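Local coordinates for iron uptake protein A2 (PDB 2VOZ) that binds ferric iron and probably delivers it, as the periplasmic solute-binding subunit, to an ABC transporter that imports the metal, at residues B[66-71]-B[81-86]; B[125-130]-B[292-297]; B[143-148]-B[154-159]; B[210-215]-B[243-248]. All coordinates share one frame; numbering follows the deposited sequence.

Contact 1: B[66-71]-B[81-86]; sequences ELIERI and DILFTV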
# COMPACT_ATOMS: atom_id res chain seq x y z
N GLU B 66 -15.71 -1.79 -16.58
CA GLU B 66 -15.73 -0.33 -16.36
C GLU B 66 -14.85 0.44 -17.34
O GLU B 66 -15.23 1.52 -17.79
CB GLU B 66 -15.30 0.03 -14.93
CG GLU B 66 -16.31 -0.42 -13.84
CD GLU B 66 -15.74 -0.10 -12.46
OE1 GLU B 66 -15.90 1.06 -12.02
OE2 GLU B 66 -15.12 -1.02 -11.84
N LEU B 67 -13.67 -0.09 -17.62
CA LEU B 67 -12.77 0.57 -18.57
C LEU B 67 -13.40 0.58 -19.95
O LEU B 67 -13.34 1.59 -20.67
CB LEU B 67 -11.44 -0.17 -18.62
CG LEU B 67 -10.55 -0.01 -17.40
CD1 LEU B 67 -9.34 -0.94 -17.59
CD2 LEU B 67 -10.10 1.45 -17.23
N ILE B 68 -14.03 -0.53 -20.34
CA ILE B 68 -14.66 -0.56 -21.66
C ILE B 68 -15.72 0.55 -21.72
O ILE B 68 -15.82 1.31 -22.69
CB ILE B 68 -15.28 -1.97 -21.96
CG1 ILE B 68 -14.13 -2.99 -22.10
CG2 ILE B 68 -16.18 -1.89 -23.21
CD1 ILE B 68 -14.59 -4.49 -22.13
N GLU B 69 -16.53 0.65 -20.67
CA GLU B 69 -17.58 1.66 -20.62
C GLU B 69 -17.05 3.08 -20.54
O GLU B 69 -17.64 4.01 -21.09
CB GLU B 69 -18.46 1.37 -19.42
CG GLU B 69 -19.19 0.05 -19.62
CD GLU B 69 -20.01 -0.33 -18.44
OE1 GLU B 69 -20.01 0.43 -17.43
OE2 GLU B 69 -20.65 -1.39 -18.52
N ARG B 70 -15.93 3.25 -19.86
CA ARG B 70 -15.31 4.58 -19.78
C ARG B 70 -14.91 4.99 -21.18
O ARG B 70 -15.15 6.12 -21.57
CB ARG B 70 -14.12 4.59 -18.85
CG ARG B 70 -13.34 5.88 -18.93
CD ARG B 70 -12.25 5.92 -17.89
NE ARG B 70 -11.32 7.02 -18.14
CZ ARG B 70 -10.57 7.61 -17.22
NH1 ARG B 70 -10.64 7.24 -15.95
NH2 ARG B 70 -9.76 8.58 -17.58
N ILE B 71 -14.23 4.09 -21.89
CA ILE B 71 -13.78 4.42 -23.26
C ILE B 71 -14.96 4.71 -24.20
O ILE B 71 -14.94 5.67 -24.97
CB ILE B 71 -12.86 3.30 -23.84
CG1 ILE B 71 -11.60 3.15 -22.98
CG2 ILE B 71 -12.52 3.59 -25.31
CD1 ILE B 71 -10.91 1.77 -23.18
N ASP B 81 -4.64 5.23 -25.25
CA ASP B 81 -3.74 4.66 -26.24
C ASP B 81 -3.86 3.14 -26.31
O ASP B 81 -3.93 2.56 -27.39
CB ASP B 81 -2.30 5.05 -25.93
CG ASP B 81 -2.03 6.53 -26.24
OD1 ASP B 81 -2.31 6.89 -27.40
OD2 ASP B 81 -1.58 7.30 -25.36
N ILE B 82 -3.86 2.52 -25.13
CA ILE B 82 -3.87 1.07 -25.04
C ILE B 82 -4.91 0.66 -24.01
O ILE B 82 -5.02 1.28 -22.94
CB ILE B 82 -2.51 0.53 -24.49
CG1 ILE B 82 -1.29 0.89 -25.35
CG2 ILE B 82 -2.58 -1.01 -24.24
CD1 ILE B 82 -1.14 0.07 -26.56
N LEU B 83 -5.66 -0.40 -24.32
CA LEU B 83 -6.43 -1.08 -23.29
C LEU B 83 -5.78 -2.43 -23.07
O LEU B 83 -5.59 -3.23 -24.00
CB LEU B 83 -7.88 -1.28 -23.73
CG LEU B 83 -8.79 -2.13 -22.85
CD1 LEU B 83 -9.00 -1.43 -21.47
CD2 LEU B 83 -10.14 -2.35 -23.57
N PHE B 84 -5.43 -2.64 -21.82
CA PHE B 84 -4.88 -3.91 -21.37
C PHE B 84 -5.90 -4.56 -20.46
O PHE B 84 -6.36 -3.94 -19.48
CB PHE B 84 -3.58 -3.70 -20.59
CG PHE B 84 -2.91 -5.00 -20.26
CD1 PHE B 84 -3.42 -5.84 -19.26
CD2 PHE B 84 -1.85 -5.43 -21.03
CE1 PHE B 84 -2.84 -7.09 -19.03
CE2 PHE B 84 -1.25 -6.69 -20.81
CZ PHE B 84 -1.73 -7.50 -19.81
N THR B 85 -6.26 -5.81 -20.73
CA THR B 85 -7.20 -6.48 -19.86
C THR B 85 -6.95 -7.99 -19.80
O THR B 85 -5.99 -8.50 -20.41
CB THR B 85 -8.67 -6.11 -20.25
OG1 THR B 85 -9.55 -6.45 -19.18
CG2 THR B 85 -9.10 -6.77 -21.50
N VAL B 86 -7.75 -8.67 -19.00
CA VAL B 86 -7.46 -10.04 -18.63
C VAL B 86 -8.61 -10.85 -19.19
O VAL B 86 -9.80 -10.54 -18.95
CB VAL B 86 -7.32 -10.17 -17.11
CG1 VAL B 86 -7.18 -11.63 -16.70
CG2 VAL B 86 -6.15 -9.31 -16.62

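Contact 2: B[125-130]-B[292-297]; sequences GFTQRA and RYFAEG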
# COMPACT_ATOMS: atom_id res chain seq x y z
N GLY B 125 -1.86 -11.24 -26.87
CA GLY B 125 -1.63 -11.77 -25.50
C GLY B 125 -0.22 -11.48 -25.04
O GLY B 125 0.74 -11.57 -25.83
N PHE B 126 -0.10 -11.03 -23.78
CA PHE B 126 1.20 -10.80 -23.18
C PHE B 126 1.55 -11.72 -22.01
O PHE B 126 2.73 -11.86 -21.69
CB PHE B 126 1.37 -9.34 -22.81
CG PHE B 126 1.46 -8.47 -24.01
CD1 PHE B 126 2.66 -8.43 -24.76
CD2 PHE B 126 0.35 -7.78 -24.45
CE1 PHE B 126 2.75 -7.64 -25.90
CE2 PHE B 126 0.41 -7.02 -25.62
CZ PHE B 126 1.61 -6.94 -26.33
N THR B 127 0.54 -12.31 -21.37
CA THR B 127 0.79 -13.41 -20.42
C THR B 127 -0.24 -14.47 -20.70
O THR B 127 -1.24 -14.20 -21.37
CB THR B 127 0.64 -12.95 -18.94
OG1 THR B 127 -0.73 -12.64 -18.71
CG2 THR B 127 1.53 -11.75 -18.67
N GLN B 128 -0.03 -15.67 -20.18
CA GLN B 128 -1.02 -16.71 -20.31
C GLN B 128 -1.19 -17.46 -18.99
O GLN B 128 -0.31 -17.45 -18.13
CB GLN B 128 -0.70 -17.64 -21.48
CG GLN B 128 0.53 -18.40 -21.34
CD GLN B 128 0.89 -19.21 -22.60
OE1 GLN B 128 0.05 -19.89 -23.21
NE2 GLN B 128 2.15 -19.15 -22.98
N ARG B 129 -2.40 -17.98 -18.79
CA ARG B 129 -2.74 -18.77 -17.62
C ARG B 129 -3.40 -20.02 -18.16
O ARG B 129 -3.85 -20.05 -19.31
CB ARG B 129 -3.74 -18.02 -16.68
CG ARG B 129 -5.07 -17.57 -17.35
CD ARG B 129 -5.05 -16.15 -17.99
NE ARG B 129 -4.66 -15.13 -17.02
CZ ARG B 129 -5.49 -14.64 -16.08
NH1 ARG B 129 -6.76 -15.03 -16.04
NH2 ARG B 129 -5.04 -13.77 -15.18
N ALA B 130 -3.43 -21.07 -17.35
CA ALA B 130 -4.08 -22.32 -17.76
C ALA B 130 -5.26 -22.54 -16.85
O ALA B 130 -5.16 -22.24 -15.66
CB ALA B 130 -3.07 -23.50 -17.62
N ARG B 292 9.47 -11.32 -18.54
CA ARG B 292 9.80 -12.16 -17.40
C ARG B 292 9.06 -11.66 -16.18
O ARG B 292 8.40 -12.42 -15.48
CB ARG B 292 11.29 -12.13 -17.11
CG ARG B 292 11.67 -13.14 -16.03
CD ARG B 292 13.13 -13.11 -15.82
NE ARG B 292 13.50 -14.15 -14.86
CZ ARG B 292 14.76 -14.40 -14.50
NH1 ARG B 292 15.74 -13.69 -15.03
NH2 ARG B 292 15.00 -15.38 -13.64
N TYR B 293 9.17 -10.36 -15.92
CA TYR B 293 8.62 -9.86 -14.68
C TYR B 293 7.14 -9.50 -14.74
O TYR B 293 6.47 -9.47 -13.71
CB TYR B 293 9.46 -8.71 -14.16
CG TYR B 293 10.86 -9.18 -13.87
CD1 TYR B 293 11.10 -10.14 -12.88
CD2 TYR B 293 11.92 -8.73 -14.63
CE1 TYR B 293 12.39 -10.62 -12.64
CE2 TYR B 293 13.22 -9.19 -14.40
CZ TYR B 293 13.43 -10.14 -13.40
OH TYR B 293 14.72 -10.57 -13.18
N PHE B 294 6.65 -9.23 -15.95
CA PHE B 294 5.25 -9.00 -16.15
C PHE B 294 4.51 -10.30 -15.81
O PHE B 294 3.54 -10.30 -15.06
CB PHE B 294 5.03 -8.57 -17.58
CG PHE B 294 3.75 -7.89 -17.82
CD1 PHE B 294 2.83 -8.42 -18.73
CD2 PHE B 294 3.44 -6.70 -17.16
CE1 PHE B 294 1.61 -7.75 -19.00
CE2 PHE B 294 2.23 -6.02 -17.40
CZ PHE B 294 1.30 -6.54 -18.30
N ALA B 295 5.03 -11.42 -16.30
CA ALA B 295 4.41 -12.73 -16.02
C ALA B 295 4.50 -13.05 -14.55
O ALA B 295 3.56 -13.55 -14.00
CB ALA B 295 5.06 -13.88 -16.85
N GLU B 296 5.65 -12.76 -13.93
CA GLU B 296 5.85 -13.03 -12.49
C GLU B 296 4.77 -12.39 -11.64
O GLU B 296 4.37 -12.94 -10.63
CB GLU B 296 7.18 -12.44 -12.02
CG GLU B 296 8.37 -13.30 -12.34
CD GLU B 296 8.42 -14.59 -11.50
OE1 GLU B 296 7.68 -14.71 -10.49
OE2 GLU B 296 9.20 -15.45 -11.85
N GLY B 297 4.33 -11.19 -12.05
CA GLY B 297 3.41 -10.35 -11.25
C GLY B 297 2.22 -11.12 -10.68
O GLY B 297 1.81 -10.94 -9.50

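Contact 3: B[143-148]-B[154-159]; sequences ADLSTY and PQWRGK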
# COMPACT_ATOMS: atom_id res chain seq x y z
N ALA B 143 -4.88 -40.80 -11.71
CA ALA B 143 -5.05 -41.68 -12.89
C ALA B 143 -6.48 -41.64 -13.42
O ALA B 143 -6.73 -41.95 -14.60
CB ALA B 143 -4.66 -43.12 -12.55
N ASP B 144 -7.43 -41.29 -12.55
CA ASP B 144 -8.86 -41.20 -12.91
C ASP B 144 -9.22 -39.87 -13.62
O ASP B 144 -10.35 -39.72 -14.11
CB ASP B 144 -9.75 -41.36 -11.67
CG ASP B 144 -9.72 -42.77 -11.11
OD1 ASP B 144 -10.17 -42.96 -9.95
OD2 ASP B 144 -9.29 -43.70 -11.84
N LEU B 145 -8.27 -38.94 -13.63
CA LEU B 145 -8.45 -37.65 -14.30
C LEU B 145 -7.84 -37.71 -15.70
O LEU B 145 -6.84 -38.42 -15.93
CB LEU B 145 -7.76 -36.55 -13.47
CG LEU B 145 -8.40 -36.30 -12.09
CD1 LEU B 145 -7.57 -35.33 -11.31
CD2 LEU B 145 -9.86 -35.82 -12.18
N SER B 146 -8.38 -36.92 -16.64
CA SER B 146 -7.76 -36.82 -17.96
C SER B 146 -8.08 -35.48 -18.61
O SER B 146 -7.21 -34.64 -18.79
CB SER B 146 -8.22 -37.96 -18.90
OG SER B 146 -9.62 -38.07 -19.00
N THR B 147 -9.35 -35.28 -18.94
CA THR B 147 -9.77 -34.14 -19.75
C THR B 147 -10.94 -33.39 -19.08
O THR B 147 -11.62 -33.94 -18.21
CB THR B 147 -10.29 -34.60 -21.14
OG1 THR B 147 -11.47 -35.44 -20.96
CG2 THR B 147 -9.18 -35.37 -21.91
N TYR B 148 -11.20 -32.15 -19.49
CA TYR B 148 -12.43 -31.47 -19.05
C TYR B 148 -13.61 -32.32 -19.43
O TYR B 148 -14.57 -32.41 -18.66
CB TYR B 148 -12.63 -30.09 -19.71
CG TYR B 148 -11.40 -29.23 -19.61
CD1 TYR B 148 -11.07 -28.57 -18.44
CD2 TYR B 148 -10.55 -29.10 -20.71
CE1 TYR B 148 -9.88 -27.79 -18.36
CE2 TYR B 148 -9.37 -28.33 -20.66
CZ TYR B 148 -9.04 -27.69 -19.49
OH TYR B 148 -7.88 -26.95 -19.46
N PRO B 154 -20.45 -40.09 -15.32
CA PRO B 154 -21.30 -40.15 -14.12
C PRO B 154 -20.54 -40.45 -12.82
O PRO B 154 -21.07 -40.18 -11.76
CB PRO B 154 -22.28 -41.28 -14.44
CG PRO B 154 -21.65 -42.08 -15.50
CD PRO B 154 -20.80 -41.12 -16.31
N GLN B 155 -19.31 -40.98 -12.91
CA GLN B 155 -18.56 -41.25 -11.68
C GLN B 155 -18.28 -40.00 -10.85
O GLN B 155 -17.94 -40.12 -9.66
CB GLN B 155 -17.24 -41.93 -12.00
CG GLN B 155 -16.28 -41.04 -12.69
CD GLN B 155 -15.16 -41.85 -13.27
OE1 GLN B 155 -14.10 -42.01 -12.65
NE2 GLN B 155 -15.40 -42.42 -14.46
N TRP B 156 -18.38 -38.81 -11.46
CA TRP B 156 -18.09 -37.54 -10.75
C TRP B 156 -19.32 -36.91 -10.10
O TRP B 156 -19.27 -35.76 -9.62
CB TRP B 156 -17.39 -36.54 -11.68
CG TRP B 156 -16.13 -37.11 -12.23
CD1 TRP B 156 -15.89 -37.54 -13.50
CD2 TRP B 156 -14.97 -37.42 -11.46
NE1 TRP B 156 -14.60 -38.05 -13.59
CE2 TRP B 156 -14.02 -37.99 -12.35
CE3 TRP B 156 -14.62 -37.23 -10.13
CZ2 TRP B 156 -12.74 -38.40 -11.92
CZ3 TRP B 156 -13.35 -37.64 -9.70
CH2 TRP B 156 -12.43 -38.22 -10.60
N ARG B 157 -20.42 -37.66 -10.06
CA ARG B 157 -21.63 -37.14 -9.44
C ARG B 157 -21.38 -36.64 -8.01
O ARG B 157 -20.76 -37.35 -7.22
CB ARG B 157 -22.72 -38.23 -9.46
CG ARG B 157 -23.97 -37.85 -8.71
CD ARG B 157 -24.81 -36.98 -9.56
NE ARG B 157 -26.22 -37.20 -9.25
N GLY B 158 -21.82 -35.41 -7.72
CA GLY B 158 -21.66 -34.77 -6.40
C GLY B 158 -20.24 -34.36 -6.08
O GLY B 158 -19.95 -34.01 -4.94
N LYS B 159 -19.35 -34.34 -7.08
CA LYS B 159 -17.93 -34.10 -6.79
C LYS B 159 -17.30 -32.83 -7.39
O LYS B 159 -16.21 -32.43 -6.96
CB LYS B 159 -17.12 -35.34 -7.18
CG LYS B 159 -17.33 -36.50 -6.21
CD LYS B 159 -16.55 -37.73 -6.64
CE LYS B 159 -16.71 -38.81 -5.57
NZ LYS B 159 -15.91 -40.04 -5.84
O HOH W 1 -11.89 -38.17 -15.59
O HOH W 2 -12.16 -41.71 -14.54

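Contact 4: B[210-215]-B[243-248]; sequences RAIAAG and EKVSLF. With SO4 (sulfate ion), chain E.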
# COMPACT_ATOMS: atom_id res chain seq x y z
N ARG B 210 -10.26 -24.28 -2.11
CA ARG B 210 -10.45 -24.43 -0.66
C ARG B 210 -11.59 -25.39 -0.33
O ARG B 210 -11.52 -26.10 0.69
CB ARG B 210 -10.69 -23.09 0.00
CG ARG B 210 -9.45 -22.20 -0.03
CD ARG B 210 -9.75 -20.97 0.87
NE ARG B 210 -8.76 -19.93 0.69
CZ ARG B 210 -7.58 -19.89 1.32
NH1 ARG B 210 -7.24 -20.87 2.18
NH2 ARG B 210 -6.74 -18.88 1.09
N ALA B 211 -12.59 -25.43 -1.20
CA ALA B 211 -13.78 -26.29 -0.97
C ALA B 211 -13.37 -27.77 -1.02
O ALA B 211 -13.95 -28.59 -0.31
CB ALA B 211 -14.89 -25.97 -1.98
N ILE B 212 -12.34 -28.09 -1.82
CA ILE B 212 -11.84 -29.47 -1.86
C ILE B 212 -11.24 -29.77 -0.51
O ILE B 212 -11.51 -30.82 0.06
CB ILE B 212 -10.79 -29.66 -2.95
CG1 ILE B 212 -11.42 -29.38 -4.33
CG2 ILE B 212 -10.22 -31.12 -2.93
CD1 ILE B 212 -10.36 -29.43 -5.49
N ALA B 213 -10.40 -28.85 -0.02
CA ALA B 213 -9.74 -29.06 1.29
C ALA B 213 -10.74 -29.25 2.42
O ALA B 213 -10.49 -30.07 3.33
CB ALA B 213 -8.76 -27.92 1.62
N ALA B 214 -11.87 -28.53 2.35
CA ALA B 214 -12.95 -28.57 3.33
C ALA B 214 -13.87 -29.79 3.19
O ALA B 214 -14.78 -29.95 3.99
CB ALA B 214 -13.76 -27.30 3.26
N GLY B 215 -13.64 -30.62 2.17
CA GLY B 215 -14.45 -31.83 1.93
C GLY B 215 -15.76 -31.62 1.18
O GLY B 215 -16.55 -32.58 1.03
N GLU B 243 -1.33 -28.86 0.87
CA GLU B 243 -1.04 -30.23 1.32
C GLU B 243 -2.14 -31.17 0.98
O GLU B 243 -1.91 -32.36 0.85
CB GLU B 243 -0.78 -30.26 2.82
CG GLU B 243 0.70 -29.95 3.09
CD GLU B 243 0.94 -29.26 4.41
OE1 GLU B 243 0.03 -29.28 5.29
OE2 GLU B 243 2.06 -28.69 4.57
N LYS B 244 -3.35 -30.64 0.86
CA LYS B 244 -4.55 -31.47 0.71
C LYS B 244 -5.04 -31.58 -0.72
O LYS B 244 -5.81 -32.48 -1.06
CB LYS B 244 -5.67 -30.94 1.60
CG LYS B 244 -5.41 -31.28 3.07
CD LYS B 244 -6.57 -30.85 3.95
CE LYS B 244 -6.32 -31.30 5.39
NZ LYS B 244 -6.49 -32.78 5.45
N VAL B 245 -4.59 -30.65 -1.55
CA VAL B 245 -5.12 -30.51 -2.93
C VAL B 245 -3.94 -30.45 -3.87
O VAL B 245 -2.95 -29.79 -3.54
CB VAL B 245 -5.96 -29.20 -3.03
CG1 VAL B 245 -6.47 -29.03 -4.47
CG2 VAL B 245 -7.13 -29.21 -2.02
N SER B 246 -4.01 -31.13 -5.03
CA SER B 246 -2.94 -31.04 -6.03
C SER B 246 -3.47 -30.46 -7.34
O SER B 246 -4.66 -30.50 -7.60
CB SER B 246 -2.28 -32.39 -6.31
OG SER B 246 -1.46 -32.79 -5.18
N LEU B 247 -2.54 -29.94 -8.14
CA LEU B 247 -2.87 -29.35 -9.44
C LEU B 247 -2.66 -30.44 -10.50
O LEU B 247 -1.64 -31.13 -10.51
CB LEU B 247 -1.92 -28.16 -9.70
CG LEU B 247 -2.07 -27.37 -11.01
CD1 LEU B 247 -1.49 -25.99 -10.76
CD2 LEU B 247 -1.32 -28.02 -12.16
N PHE B 248 -3.62 -30.59 -11.41
CA PHE B 248 -3.52 -31.53 -12.51
C PHE B 248 -3.76 -30.79 -13.83
O PHE B 248 -4.81 -30.14 -13.96
CB PHE B 248 -4.59 -32.63 -12.34
CG PHE B 248 -4.64 -33.62 -13.48
CD1 PHE B 248 -3.76 -34.73 -13.49
CD2 PHE B 248 -5.56 -33.46 -14.51
CE1 PHE B 248 -3.81 -35.66 -14.55
CE2 PHE B 248 -5.61 -34.38 -15.59
CZ PHE B 248 -4.74 -35.48 -15.61
S SO4 E . 1.33 -30.58 -6.87
O1 SO4 E . 0.11 -29.87 -7.25
O2 SO4 E . 1.11 -31.51 -5.73
O3 SO4 E . 1.85 -31.36 -8.01
O4 SO4 E . 2.37 -29.61 -6.48

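Contact 1: B[66-71]-B[81-86]
Helix 66-71 and strand 82-86 run nearly antiparallel, at 157° between their N-to-C directions, and their axes come no closer than 10.1 Å. Leu67 and Leu83 carry the nearest pair of CA atoms, 8.1 Å apart, so side chains alone bridge the layers. Leu83 does most of the bridging. Its CG stands anti to the backbone N (chi1 173°), which lets the two methyls fork among three helix residues. Branch CD1 meets Leu67, with Leu83 CD1 3.9 Å from Leu67 CD1 and 4.0 Å from Leu67 CB; the same methyl lies 4.1 Å from Ile71 CD1. Branch CD2 takes the other helix residue, at 4.3 Å from Ile68 CG1. Leu67 and Ile71, one turn apart, both meet the leucine at a slant, while Ile68 adds a looser flank. All these are ordinary van der Waals separations, and the contacts behind the 169 Å² buried between the segments are apolar side chains. Ala94 of helix 88-96 touches Leu83, and Glu66 and Glu69 form salt bridges with Arg210 and Arg199 of the second subunit. A helix running back against a strand that pairs in parallel with strand 35-40 is the layered alpha/beta packing of a periplasmic binding protein domain.

Contact 2: B[125-130]-B[292-297]
Strand 125-130 and helix 292-297 approach to 8.4 Å between axes, their N-to-C directions 41° apart, and the nearest CA atoms are those of Thr127 and Ala295, at 5.7 Å. The evidence for close packing lies in one methyl group. Thr127 CG2 sits 3.6 Å from Phe294 CD1 and only slightly farther from CE1 of the same ring, and the two side chains cross at about a right angle. The methyl reaches the ring obliquely, and it also lies 4.0 Å from Ala295 CA, so it touches both the aromatic ring and the helix backbone. The threonine torsion sorts its two branches: CG2 is anti to the carbonyl carbon and goes to the helix, whereas OG1, at chi1 67°, is hydrogen-bonded to Ser264 OG and Glu300 OE2. Phe126 contributes through its CB, 4.1 Å from Phe294 CE1, while its own ring is directed away from the helix. Consecutive residues Phe126 and Thr127 both face Ser264 on strand 261-268, a classic beta bulge, which helps explain how two neighbours in a strand can both touch one phenylalanine.

Phe294 has further company: a cation-pi partner in Arg42, the ring of Phe84 set at about 90° to its own, and Leu50 and Tyr51 of helix 48-54. The side chains of the iron-binding residues Tyr44 and His43 lie about 7 and 8 Å from that of Phe294. The contact therefore sits where helix 288-297 covers the long strand 124-136, with strands 82-86 and 261-268 and helix 48-54 adjoining.

Contact 3: B[143-148]-B[154-159]
The irregular connection between strand 124-136 and strand 160-161 folds back on itself here, bringing a 3-10 turn at Asp144 and the residues round Trp156 together. The backbones stay well apart: the closest CA atoms, of Asp144 and Gln155, are separated by 9.8 Å, and the large indole fills the interval. Its six-membered ring reaches the other segment with CZ2 and CH2. Asp144 O lies at the rim, in the ring plane, 3.5 Å from Trp156 CZ2. Leu145 comes from another direction, its CD2 placed 3.9 Å from Trp156 CH2 and equally close to CZ2, with the two side chains crossing at about a right angle. The leucine chi1 of -65° sets CG anti to the carbonyl carbon; CD1 continues the extended chain (chi2 174°) and the other branch, CD2, meets the ring. On one face of the indole lies Gln155 CG, 3.5 Å above the ring plane of Trp156 and offset toward the rim.

Water bridges the polar groups. Water 1 donates to Asp144 O at 2.6 Å and weakly accepts from Trp156 NE1; water 2 lies 2.7 Å from both Asp144 O and Gln155 OE1. Val219 of strand 219-223 touches both Leu145 and Trp156. Far from the iron-binding residues, this is loop packing of a buried tryptophan against strand 219-223 in the sheet of an alpha/beta domain.

Contact 4: B[210-215]-B[243-248]
Ile212 and Val245 set their side chains at about a right angle, and their branched carbons interlock. Val245 CG2 lies 3.7 Å from Ile212 CG2 and nearly as close to Ile212 CB, while Val245 CG1 is 4.0 Å from Ile212 CD1. Both valine methyls are thus engaged: chi1 of 178° puts CG1 anti to the backbone N and CG2 beside that nitrogen, which matches them to the end and the root of the isoleucine. Val245 CG2 also touches Ala213, 4.2 Å from Ala213 CB. The aliphatic chain of Lys244 passes Ala213, its CD 4.0 Å from Ala213 O, before the bend at chi4. The backbones come close, with 5.8 Å between the CA atoms of Ala213 and Lys244.

Helix 205-213 ends in a Schellman motif, Gly215 having positive phi. Farther along strand 245-248 a sulfate, probably from the crystallisation liquor, accepts through O1 from Leu247 N at 2.8 Å, an almost straight bond with an N-H...O angle of 176°, and through O2 from Ser246 OG at 2.9 Å. Leu161 and Ser136 also touch Ile212, and Tyr134 touches Val245, so the apolar pair is backed by the sheet. Arg210 forms a salt bridge with Asp238. The arrangement, the end of a helix packed against the start of a strand that pairs antiparallel with strand 124-136, is helix-on-sheet packing of an alpha/beta domain.

How the contacts relate
The touching residues of contacts 1 and 2 are all buried, and the two contacts meet each other, for example where Val86 CG1 lies 3.4 Å from Arg129 NH2. Contact 4 is partly buried, and contact 3, its centre about 23 Å from that of the chain, combines buried Leu145 and Trp156 with exposed Asp144. Strand 124-136 joins contact 2 to contact 4 through its neighbour 245-248, whereas contact 3 meets contact 4 at Phe248. The chemistry follows position: contact 1 is purely aliphatic, contact 2 sets methyl and methylene carbons against an aromatic ring, contact 4 mixes aliphatic packing with a lysine chain, and contact 3 alone uses bridging water. Contacts 1 and 4, on opposite sides of the centre, both touch the second subunit.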